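PDB 3HBZ: putative glycoside hydrolase from Bacteroides thetaiotaomicron VPI-5482, which binds calcium and may act in carbohydrate metabolism, possibly as a glycoside hydrolase, though its activity is inferred and not established. Local coordinates for residues N195-G203 with P253-F261. Residues are numbered along the deposited sequence; the frame is centred on the assembly and turned at random.
Sequences NPLKATKFG and PTLDGTNAF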
loop_
_atom_site.group_PDB
_atom_site.type_symbol
_atom_site.label_atom_id
_atom_site.label_comp_id
_atom_site.label_asym_id
_atom_site.label_seq_id
_atom_site.Cartn_x
_atom_site.Cartn_y
_atom_site.Cartn_z
ATOM N N ASN A 195 5.152 -15.268 -3.707
ATOM C CA ASN A 195 5.592 -14.386 -4.809
ATOM C C ASN A 195 5.640 -12.919 -4.303
ATOM O O ASN A 195 4.766 -12.129 -4.635
ATOM C CB ASN A 195 4.591 -14.456 -5.980
ATOM C CG ASN A 195 4.671 -15.758 -6.769
ATOM O OD1 ASN A 195 5.549 -15.919 -7.594
ATOM N ND2 ASN A 195 3.716 -16.656 -6.555
ATOM N N PRO A 196 6.621 -12.565 -3.451
ATOM C CA PRO A 196 6.531 -11.297 -2.720
ATOM C C PRO A 196 6.486 -10.058 -3.615
ATOM O O PRO A 196 5.887 -9.029 -3.258
ATOM C CB PRO A 196 7.779 -11.305 -1.827
ATOM C CG PRO A 196 8.677 -12.325 -2.411
ATOM C CD PRO A 196 7.745 -13.380 -2.982
ATOM N N LEU A 197 7.098 -10.145 -4.779
ATOM C CA LEU A 197 7.065 -9.011 -5.698
ATOM C C LEU A 197 5.652 -8.771 -6.258
ATOM O O LEU A 197 5.363 -7.674 -6.702
ATOM C CB LEU A 197 8.038 -9.235 -6.850
ATOM C CG LEU A 197 9.558 -9.292 -6.580
ATOM C CD1 LEU A 197 10.332 -9.646 -7.905
ATOM C CD2 LEU A 197 10.109 -7.978 -5.937
ATOM N N LYS A 198 4.834 -9.840 -6.320
ATOM C CA LYS A 198 3.423 -9.741 -6.709
ATOM C C LYS A 198 2.551 -9.248 -5.560
ATOM O O LYS A 198 1.434 -8.821 -5.787
ATOM C CB LYS A 198 2.874 -11.083 -7.180
ATOM C CG LYS A 198 3.631 -11.738 -8.389
ATOM C CD LYS A 198 3.486 -10.978 -9.637
ATOM C CE LYS A 198 2.221 -11.298 -10.427
ATOM N NZ LYS A 198 2.139 -10.193 -11.470
ATOM N N ALA A 199 3.058 -9.321 -4.339
ATOM C CA ALA A 199 2.315 -8.893 -3.163
ATOM C C ALA A 199 2.136 -7.378 -3.098
ATOM O O ALA A 199 1.124 -6.901 -2.569
ATOM C CB ALA A 199 3.007 -9.382 -1.889
ATOM N N THR A 200 3.111 -6.620 -3.576
ATOM C CA THR A 200 3.044 -5.150 -3.563
ATOM C C THR A 200 2.359 -4.653 -4.824
ATOM O O THR A 200 2.982 -4.536 -5.882
ATOM C CB THR A 200 4.447 -4.511 -3.417
ATOM O OG1 THR A 200 5.286 -5.000 -4.434
ATOM C CG2 THR A 200 5.085 -4.885 -2.099
ATOM N N LYS A 201 1.067 -4.328 -4.693
ATOM C CA LYS A 201 0.285 -3.863 -5.810
ATOM C C LYS A 201 0.283 -2.352 -5.810
ATOM O O LYS A 201 -0.276 -1.730 -4.933
ATOM C CB LYS A 201 -1.133 -4.404 -5.756
ATOM C CG LYS A 201 -1.187 -5.935 -5.918
ATOM C CD LYS A 201 -2.607 -6.470 -5.943
ATOM C CE LYS A 201 -2.663 -7.901 -6.528
ATOM N NZ LYS A 201 -3.992 -8.601 -6.342
ATOM N N PHE A 202 0.931 -1.784 -6.809
ATOM C CA PHE A 202 1.197 -0.356 -6.860
ATOM C C PHE A 202 0.171 0.380 -7.696
ATOM O O PHE A 202 0.011 0.122 -8.910
ATOM C CB PHE A 202 2.572 -0.097 -7.508
ATOM C CG PHE A 202 3.753 -0.706 -6.767
ATOM C CD1 PHE A 202 3.906 -0.547 -5.394
ATOM C CD2 PHE A 202 4.754 -1.386 -7.477
ATOM C CE1 PHE A 202 5.020 -1.071 -4.708
ATOM C CE2 PHE A 202 5.888 -1.896 -6.795
ATOM C CZ PHE A 202 6.022 -1.744 -5.426
ATOM N N GLY A 203 -0.493 1.334 -7.057
ATOM C CA GLY A 203 -1.190 2.417 -7.772
ATOM C C GLY A 203 -2.675 2.489 -7.489
ATOM O O GLY A 203 -3.305 1.458 -7.288
ATOM N N PRO A 253 -4.602 -4.382 -14.276
ATOM C CA PRO A 253 -5.356 -3.590 -13.292
ATOM C C PRO A 253 -4.447 -2.876 -12.301
ATOM O O PRO A 253 -4.892 -1.960 -11.590
ATOM C CB PRO A 253 -6.226 -4.643 -12.579
ATOM C CG PRO A 253 -5.470 -5.948 -12.774
ATOM C CD PRO A 253 -4.811 -5.844 -14.102
ATOM N N THR A 254 -3.209 -3.350 -12.218
ATOM C CA THR A 254 -2.209 -2.817 -11.323
ATOM C C THR A 254 -0.824 -3.192 -11.881
ATOM O O THR A 254 -0.707 -4.053 -12.732
ATOM C CB THR A 254 -2.384 -3.418 -9.935
ATOM O OG1 THR A 254 -1.506 -2.749 -9.061
ATOM C CG2 THR A 254 -2.090 -4.978 -9.931
ATOM N N LEU A 255 0.208 -2.510 -11.414
ATOM C CA LEU A 255 1.586 -2.937 -11.588
ATOM C C LEU A 255 2.004 -3.428 -10.213
ATOM O O LEU A 255 1.275 -3.217 -9.209
ATOM C CB LEU A 255 2.474 -1.764 -12.055
ATOM C CG LEU A 255 2.099 -1.228 -13.453
ATOM C CD1 LEU A 255 3.127 -0.227 -13.961
ATOM C CD2 LEU A 255 1.918 -2.403 -14.470
ATOM N N ASP A 256 3.162 -4.073 -10.167
ATOM C CA ASP A 256 3.740 -4.603 -8.935
ATOM C C ASP A 256 5.246 -4.623 -8.956
ATOM O O ASP A 256 5.883 -3.978 -9.820
ATOM C CB ASP A 256 3.166 -5.969 -8.635
ATOM C CG ASP A 256 3.391 -6.953 -9.760
ATOM O OD1 ASP A 256 4.436 -6.901 -10.433
ATOM O OD2 ASP A 256 2.516 -7.810 -9.905
ATOM N N GLY A 257 5.848 -5.324 -7.993
ATOM C CA GLY A 257 7.297 -5.387 -7.956
ATOM C C GLY A 257 7.976 -6.037 -9.150
ATOM O O GLY A 257 9.178 -5.888 -9.328
ATOM N N THR A 258 7.240 -6.731 -10.008
ATOM C CA THR A 258 7.896 -7.346 -11.140
ATOM C C THR A 258 7.993 -6.374 -12.319
ATOM O O THR A 258 8.724 -6.652 -13.240
ATOM C CB THR A 258 7.150 -8.599 -11.667
ATOM O OG1 THR A 258 5.916 -8.170 -12.249
ATOM C CG2 THR A 258 6.902 -9.638 -10.562
ATOM N N ASN A 259 7.248 -5.280 -12.320
ATOM C CA ASN A 259 7.140 -4.463 -13.534
ATOM C C ASN A 259 6.906 -2.978 -13.345
ATOM O O ASN A 259 6.503 -2.257 -14.293
ATOM C CB ASN A 259 6.056 -5.046 -14.436
ATOM C CG ASN A 259 4.700 -5.032 -13.796
ATOM O OD1 ASN A 259 4.489 -4.427 -12.748
ATOM N ND2 ASN A 259 3.777 -5.750 -14.388
ATOM N N ALA A 260 7.185 -2.513 -12.150
ATOM C CA ALA A 260 7.014 -1.105 -11.795
ATOM C C ALA A 260 7.730 -0.150 -12.758
ATOM O O ALA A 260 7.229 0.966 -13.050
ATOM C CB ALA A 260 7.516 -0.875 -10.352
ATOM N N PHE A 261 8.917 -0.553 -13.233
ATOM C CA PHE A 261 9.707 0.331 -14.100
ATOM C C PHE A 261 9.752 -0.141 -15.544
ATOM O O PHE A 261 10.365 0.500 -16.363
ATOM C CB PHE A 261 11.153 0.472 -13.579
ATOM C CG PHE A 261 11.248 1.092 -12.207
ATOM C CD1 PHE A 261 10.724 2.358 -11.981
ATOM C CD2 PHE A 261 11.841 0.409 -11.155
ATOM C CE1 PHE A 261 10.819 2.962 -10.730
ATOM C CE2 PHE A 261 11.938 0.977 -9.897
ATOM C CZ PHE A 261 11.402 2.278 -9.679
HETATM O O HOH W 1 0.476 -8.267 -8.392
HETATM O O HOH W 2 -3.147 -1.383 -7.237
#
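K198 reaches D256 through a salt bridge, NZ to OD2 2.9 Å, on the syn lone pair of that oxygen. The lysine chain leaves its own backbone away from the partner segment and is bent back by chi2 (-67°) and chi3 (-85°), which also lays CD against the CG2 methyl of T258. A water donates to both D256 OD2 and K198 O, a second link between the same two residues. The other carboxylate oxygen, OD1, stays within its own segment: T258 OG1 meets its syn lone pair, and T258 N approaches on the anti side, well out of the carboxylate plane, at 2.8 Å from OD1, closing an Asx turn. With both oxygens engaged, the carboxylate is probably fixed in rotation; an alanine here would probably leave K198 NZ without its charged mate and the turn at T258 without its acceptor. The backbone of D256 adds a CA-H...O contact, CA to T200 O 3.1 Å. The turn presents G257 N to L197 O in the carbonyl plane, at 2.7 Å but bent (130° at the hydrogen). G257, with no side chain, lets the two backbones come this close. L197 CB packs on T258 CG2. Farther along, F202 N donates to L255 O at 2.8 Å in a single antiparallel bridge. T254 OG1 donates to the same L255 O, and a water donates to both T254 OG1 and G203 O. The F202 ring lies obliquely against the D256-G257 peptide, CE2 to D256 C 3.5 Å, touches A260 CB, and carries T200 O over the centre of one face. Deeper in the domain, the ring meets F183 edge-to-face and packs on A309 and V311. The contact thus lays the loop between strands 240-247 and 266-271 over the short helix 196-199 and the start of strand 200-205, which pairs with strands 185-187 and 306-313.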